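Local coordinates for protein cytosol aminopeptidase (Staphylococcus aureus subsp. aureus, PDB 3KZW) that probably removes amino acids one at a time from the N termini of peptides, as a metal-dependent leucyl aminopeptidase, at residues R94-G99 / E125-T130; H72-K77 / Y82-D87. One frame throughout, in Å; residues are numbered along the deposited sequence.

Contact 1. Residues R94-G99 / E125-T130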
loop_
_atom_site.group_PDB
_atom_site.type_symbol
_atom_site.label_atom_id
_atom_site.label_comp_id
_atom_site.label_asym_id
_atom_site.label_seq_id
_atom_site.Cartn_x
_atom_site.Cartn_y
_atom_site.Cartn_z
ATOM N N ARG A 94 51.669 -29.301 -7.824
ATOM C CA ARG A 94 50.488 -28.703 -7.224
ATOM C C ARG A 94 49.315 -29.635 -7.494
ATOM O O ARG A 94 48.869 -29.768 -8.634
ATOM C CB ARG A 94 50.222 -27.313 -7.811
ATOM C CG ARG A 94 49.084 -26.558 -7.139
ATOM C CD ARG A 94 48.759 -25.271 -7.873
ATOM N NE ARG A 94 47.679 -24.540 -7.219
ATOM C CZ ARG A 94 47.193 -23.373 -7.630
ATOM N NH1 ARG A 94 47.685 -22.779 -8.709
ATOM N NH2 ARG A 94 46.206 -22.798 -6.959
ATOM N N LEU A 95 48.833 -30.295 -6.446
ATOM C CA LEU A 95 47.705 -31.209 -6.569
ATOM C C LEU A 95 46.384 -30.495 -6.312
ATOM O O LEU A 95 46.224 -29.827 -5.292
ATOM C CB LEU A 95 47.867 -32.401 -5.620
ATOM C CG LEU A 95 46.770 -33.472 -5.592
ATOM C CD1 LEU A 95 46.557 -34.086 -6.965
ATOM C CD2 LEU A 95 47.096 -34.549 -4.569
ATOM N N ILE A 96 45.452 -30.639 -7.251
ATOM C CA ILE A 96 44.108 -30.092 -7.111
ATOM C C ILE A 96 43.096 -31.231 -7.024
ATOM O O ILE A 96 42.977 -32.052 -7.937
ATOM C CB ILE A 96 43.753 -29.116 -8.255
ATOM C CG1 ILE A 96 44.712 -27.921 -8.245
ATOM C CG2 ILE A 96 42.302 -28.633 -8.126
ATOM C CD1 ILE A 96 44.695 -27.095 -9.510
ATOM N N THR A 97 42.378 -31.264 -5.908
ATOM C CA THR A 97 41.434 -32.324 -5.600
ATOM C C THR A 97 40.007 -31.790 -5.600
ATOM O O THR A 97 39.733 -30.736 -5.024
ATOM C CB THR A 97 41.794 -32.968 -4.239
ATOM O OG1 THR A 97 42.745 -34.017 -4.454
ATOM C CG2 THR A 97 40.570 -33.537 -3.528
ATOM N N VAL A 98 39.112 -32.512 -6.272
ATOM C CA VAL A 98 37.677 -32.243 -6.187
ATOM C C VAL A 98 36.944 -33.497 -5.701
ATOM O O VAL A 98 37.142 -34.588 -6.234
ATOM C CB VAL A 98 37.092 -31.693 -7.527
ATOM C CG1 VAL A 98 37.324 -32.659 -8.685
ATOM C CG2 VAL A 98 35.612 -31.352 -7.385
ATOM N N GLY A 99 36.120 -33.332 -4.670
ATOM C CA GLY A 99 35.374 -34.441 -4.084
ATOM C C GLY A 99 34.292 -34.986 -4.998
ATOM O O GLY A 99 33.640 -34.232 -5.725
ATOM N N GLU A 125 42.131 -19.141 -10.430
ATOM C CA GLU A 125 43.537 -19.294 -10.049
ATOM C C GLU A 125 44.499 -19.045 -11.216
ATOM O O GLU A 125 45.715 -19.167 -11.055
ATOM C CB GLU A 125 43.785 -20.674 -9.426
ATOM C CG GLU A 125 43.235 -20.832 -8.011
ATOM C CD GLU A 125 43.994 -20.011 -6.972
ATOM O OE1 GLU A 125 45.244 -20.080 -6.945
ATOM O OE2 GLU A 125 43.336 -19.302 -6.175
ATOM N N HIS A 126 43.942 -18.690 -12.377
ATOM C CA HIS A 126 44.712 -18.352 -13.583
ATOM C C HIS A 126 45.690 -19.464 -13.981
ATOM O O HIS A 126 46.845 -19.204 -14.336
ATOM C CB HIS A 126 45.430 -17.003 -13.410
ATOM C CG HIS A 126 45.781 -16.324 -14.702
ATOM N ND1 HIS A 126 44.900 -15.524 -15.391
ATOM C CD2 HIS A 126 46.927 -16.308 -15.420
ATOM C CE1 HIS A 126 45.481 -15.054 -16.480
ATOM N NE2 HIS A 126 46.714 -15.514 -16.522
ATOM N N ILE A 127 45.214 -20.707 -13.911
ATOM C CA ILE A 127 46.014 -21.870 -14.286
ATOM C C ILE A 127 45.947 -22.065 -15.798
ATOM O O ILE A 127 44.859 -22.125 -16.374
ATOM C CB ILE A 127 45.557 -23.140 -13.525
ATOM C CG1 ILE A 127 45.913 -23.012 -12.040
ATOM C CG2 ILE A 127 46.192 -24.400 -14.120
ATOM C CD1 ILE A 127 45.063 -23.849 -11.123
ATOM N N GLU A 128 47.116 -22.152 -16.427
ATOM C CA GLU A 128 47.216 -22.242 -17.884
ATOM C C GLU A 128 47.586 -23.635 -18.392
ATOM O O GLU A 128 47.239 -24.002 -19.516
ATOM C CB GLU A 128 48.219 -21.215 -18.411
ATOM C CG GLU A 128 47.710 -19.781 -18.379
ATOM C CD GLU A 128 48.760 -18.779 -18.802
ATOM O OE1 GLU A 128 49.854 -18.773 -18.204
ATOM O OE2 GLU A 128 48.487 -17.989 -19.730
ATOM N N ASP A 129 48.296 -24.402 -17.569
ATOM C CA ASP A 129 48.737 -25.744 -17.942
ATOM C C ASP A 129 48.602 -26.705 -16.766
ATOM O O ASP A 129 49.171 -26.471 -15.698
ATOM C CB ASP A 129 50.189 -25.719 -18.439
ATOM C CG ASP A 129 50.352 -24.943 -19.734
ATOM O OD1 ASP A 129 49.960 -25.464 -20.799
ATOM O OD2 ASP A 129 50.883 -23.813 -19.685
ATOM N N THR A 130 47.849 -27.783 -16.970
ATOM C CA THR A 130 47.634 -28.787 -15.927
ATOM C C THR A 130 47.333 -30.176 -16.490
ATOM O O THR A 130 46.809 -30.309 -17.598
ATOM C CB THR A 130 46.508 -28.363 -14.946
ATOM O OG1 THR A 130 46.284 -29.404 -13.985
ATOM C CG2 THR A 130 45.207 -28.069 -15.692
#
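With chi1 at -174° and every later torsion up to the guanidinium close to anti, R94 runs out fully extended from its strand towards E125 and I127. E125 comes to meet it: its chain is bent at chi2 (-70°) and brings OE1 to the arginine, the two side chains crossing at about a right angle. NH2 of R94 gives a hydrogen bond to OE1 of E125 (2.9 Å), part of a salt bridge. The acceptor lies close to the guanidinium plane, but the donor stands above the carboxylate plane, and the two flat groups are turned 88° apart, so one edge nitrogen makes the bond rather than a two-pronged pair. A long, charged arginine suits this place, since it spans the gap between sheet and helix end and might also be favoured by the C-terminal end of helix 108-124. I127 covers one guanidinium face, its CD1 lying 3.7 Å from NH1 of R94. That same methyl meets I96 tip to tip, CD1 to CD1 at 3.6 Å, and both isoleucines also touch I122 of the helix, where branched apolar chains fill the buried layer. H126 ends the helix in a Schellman motif and turns the chain towards strand 129-133. Strand 91-101, helix 108-124 and strand 129-133 form a beta-alpha-beta crossover, with strand 39-45 lying between the two parallel strands in the sheet of the N-terminal domain.

Contact 2. Residues H72-K77 / Y82-D87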
loop_
_atom_site.group_PDB
_atom_site.type_symbol
_atom_site.label_atom_id
_atom_site.label_comp_id
_atom_site.label_asym_id
_atom_site.label_seq_id
_atom_site.Cartn_x
_atom_site.Cartn_y
_atom_site.Cartn_z
ATOM N N HIS A 72 43.028 -35.514 6.533
ATOM C CA HIS A 72 42.079 -34.444 6.184
ATOM C C HIS A 72 42.703 -33.313 5.357
ATOM O O HIS A 72 42.184 -32.195 5.321
ATOM C CB HIS A 72 41.361 -33.896 7.428
ATOM C CG HIS A 72 40.540 -34.918 8.153
ATOM N ND1 HIS A 72 40.883 -35.412 9.387
ATOM C CD2 HIS A 72 39.394 -35.546 7.811
ATOM C CE1 HIS A 72 39.983 -36.295 9.780
ATOM N NE2 HIS A 72 39.068 -36.396 8.839
ATOM N N ILE A 73 43.815 -33.620 4.692
ATOM C CA ILE A 73 44.465 -32.688 3.768
ATOM C C ILE A 73 43.676 -32.645 2.453
ATOM O O ILE A 73 43.537 -31.590 1.833
ATOM C CB ILE A 73 45.957 -33.056 3.549
ATOM C CG1 ILE A 73 46.740 -32.860 4.854
ATOM C CG2 ILE A 73 46.576 -32.213 2.439
ATOM C CD1 ILE A 73 48.101 -33.539 4.892
ATOM N N ILE A 74 43.164 -33.803 2.041
ATOM C CA ILE A 74 42.183 -33.884 0.959
ATOM C C ILE A 74 40.933 -34.625 1.447
ATOM O O ILE A 74 40.961 -35.284 2.494
ATOM C CB ILE A 74 42.753 -34.541 -0.327
ATOM C CG1 ILE A 74 43.218 -35.980 -0.055
ATOM C CG2 ILE A 74 43.870 -33.674 -0.922
ATOM C CD1 ILE A 74 43.446 -36.821 -1.309
ATOM N N GLY A 75 39.840 -34.505 0.695
ATOM C CA GLY A 75 38.568 -35.120 1.076
ATOM C C GLY A 75 37.677 -35.469 -0.100
ATOM O O GLY A 75 38.048 -35.271 -1.261
ATOM N N SER A 76 36.486 -35.979 0.207
ATOM C CA SER A 76 35.593 -36.514 -0.810
ATOM C C SER A 76 34.261 -35.772 -0.945
ATOM O O SER A 76 33.471 -36.088 -1.836
ATOM C CB SER A 76 35.333 -37.994 -0.542
ATOM O OG SER A 76 34.684 -38.180 0.700
ATOM N N LYS A 77 34.012 -34.796 -0.074
ATOM C CA LYS A 77 32.756 -34.044 -0.099
ATOM C C LYS A 77 32.467 -33.524 -1.509
ATOM O O LYS A 77 33.314 -32.880 -2.123
ATOM C CB LYS A 77 32.789 -32.900 0.920
ATOM C CG LYS A 77 31.426 -32.316 1.259
ATOM C CD LYS A 77 31.551 -31.187 2.277
ATOM C CE LYS A 77 30.192 -30.577 2.633
ATOM N NZ LYS A 77 29.597 -29.802 1.506
ATOM N N TYR A 82 40.163 -29.229 -2.757
ATOM C CA TYR A 82 41.314 -29.318 -1.862
ATOM C C TYR A 82 42.586 -29.173 -2.681
ATOM O O TYR A 82 42.692 -29.740 -3.768
ATOM C CB TYR A 82 41.359 -30.671 -1.151
ATOM C CG TYR A 82 40.169 -30.999 -0.280
ATOM C CD1 TYR A 82 39.015 -31.571 -0.825
ATOM C CD2 TYR A 82 40.208 -30.773 1.095
ATOM C CE1 TYR A 82 37.920 -31.884 -0.026
ATOM C CE2 TYR A 82 39.120 -31.087 1.909
ATOM C CZ TYR A 82 37.981 -31.642 1.341
ATOM O OH TYR A 82 36.903 -31.957 2.138
ATOM N N THR A 83 43.550 -28.414 -2.168
ATOM C CA THR A 83 44.864 -28.335 -2.805
ATOM C C THR A 83 45.975 -28.678 -1.825
ATOM O O THR A 83 45.852 -28.432 -0.627
ATOM C CB THR A 83 45.141 -26.959 -3.451
ATOM O OG1 THR A 83 45.030 -25.925 -2.467
ATOM C CG2 THR A 83 44.171 -26.691 -4.596
ATOM N N THR A 84 47.050 -29.262 -2.350
ATOM C CA THR A 84 48.219 -29.620 -1.548
ATOM C C THR A 84 49.475 -29.779 -2.401
ATOM O O THR A 84 49.395 -30.022 -3.605
ATOM C CB THR A 84 47.982 -30.917 -0.720
ATOM O OG1 THR A 84 49.142 -31.209 0.069
ATOM C CG2 THR A 84 47.673 -32.108 -1.620
ATOM N N ALA A 85 50.633 -29.626 -1.764
ATOM C CA ALA A 85 51.899 -29.990 -2.383
ATOM C C ALA A 85 51.958 -31.510 -2.461
ATOM O O ALA A 85 51.649 -32.199 -1.487
ATOM C CB ALA A 85 53.065 -29.450 -1.577
ATOM N N PHE A 86 52.340 -32.026 -3.624
ATOM C CA PHE A 86 52.315 -33.462 -3.867
ATOM C C PHE A 86 53.597 -33.922 -4.543
ATOM O O PHE A 86 53.902 -33.507 -5.662
ATOM C CB PHE A 86 51.092 -33.832 -4.714
ATOM C CG PHE A 86 50.801 -35.306 -4.766
ATOM C CD1 PHE A 86 50.427 -35.999 -3.618
ATOM C CD2 PHE A 86 50.876 -35.997 -5.972
ATOM C CE1 PHE A 86 50.150 -37.365 -3.667
ATOM C CE2 PHE A 86 50.599 -37.362 -6.034
ATOM C CZ PHE A 86 50.236 -38.048 -4.879
ATOM N N ASP A 87 54.345 -34.774 -3.849
ATOM C CA ASP A 87 55.584 -35.321 -4.384
ATOM C C ASP A 87 55.355 -36.634 -5.123
ATOM O O ASP A 87 54.874 -37.612 -4.545
ATOM C CB ASP A 87 56.616 -35.524 -3.269
ATOM C CG ASP A 87 57.333 -34.239 -2.886
ATOM O OD1 ASP A 87 57.106 -33.190 -3.533
ATOM O OD2 ASP A 87 58.135 -34.285 -1.931
#
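The I74-G75 peptide lies over one face of the Y82 ring, tilted against it, and this is the tight heart of the contact. G75 N sits 3.2 Å above the ring plane, over its centre, with the CA atoms of I74 and G75 making CH-pi contacts on the same face. Glycine suits the spot because it brings only backbone to the aromatic surface. Farther along, I74 CG2 packs on Y82 CB (3.9 Å), and I73 CG2 rests against T84 OG1 at 3.6 Å, the two side chains crossing at about a right angle. A Schellman motif at H72 closes helix 62-70, and the irregular chain that follows lies over 82-87, part of the strand outermost in the mixed sheet within this chain and one arm of an antiparallel hairpin with strand 91-101. Threonine serves both needs at position 84: its CG2 lies near I74, while OG1, set anti to the backbone N (chi1 -179°), bonds to A85 O and to A85 N of the second subunit. Towards solvent the fit slackens. K77 comes no closer than 4.4 Å, from its CB to Y82 OH, and its long aliphatic chain then leads away, carrying the charged end outward.

From the N terminus the two contacts come in series, neither nested nor crossed. Contact 2 closes first, a short return in which the chain leaving helix 62-70 doubles back over strand 81-88. The hairpin turn then leads into strand 91-101, where contact 1 opens; it closes across 25 intervening residues, most of them helix 108-124, which crosses over the sheet. The two strands are antiparallel neighbours, and a probable hydrogen bond from L95 N to T84 O (2.9 Å) joins the contacts directly, while L95 and F86 pack CB to CB. They also meet between subunits: R94 of contact 1 packs against H72 and I73 of contact 2 in the second subunit.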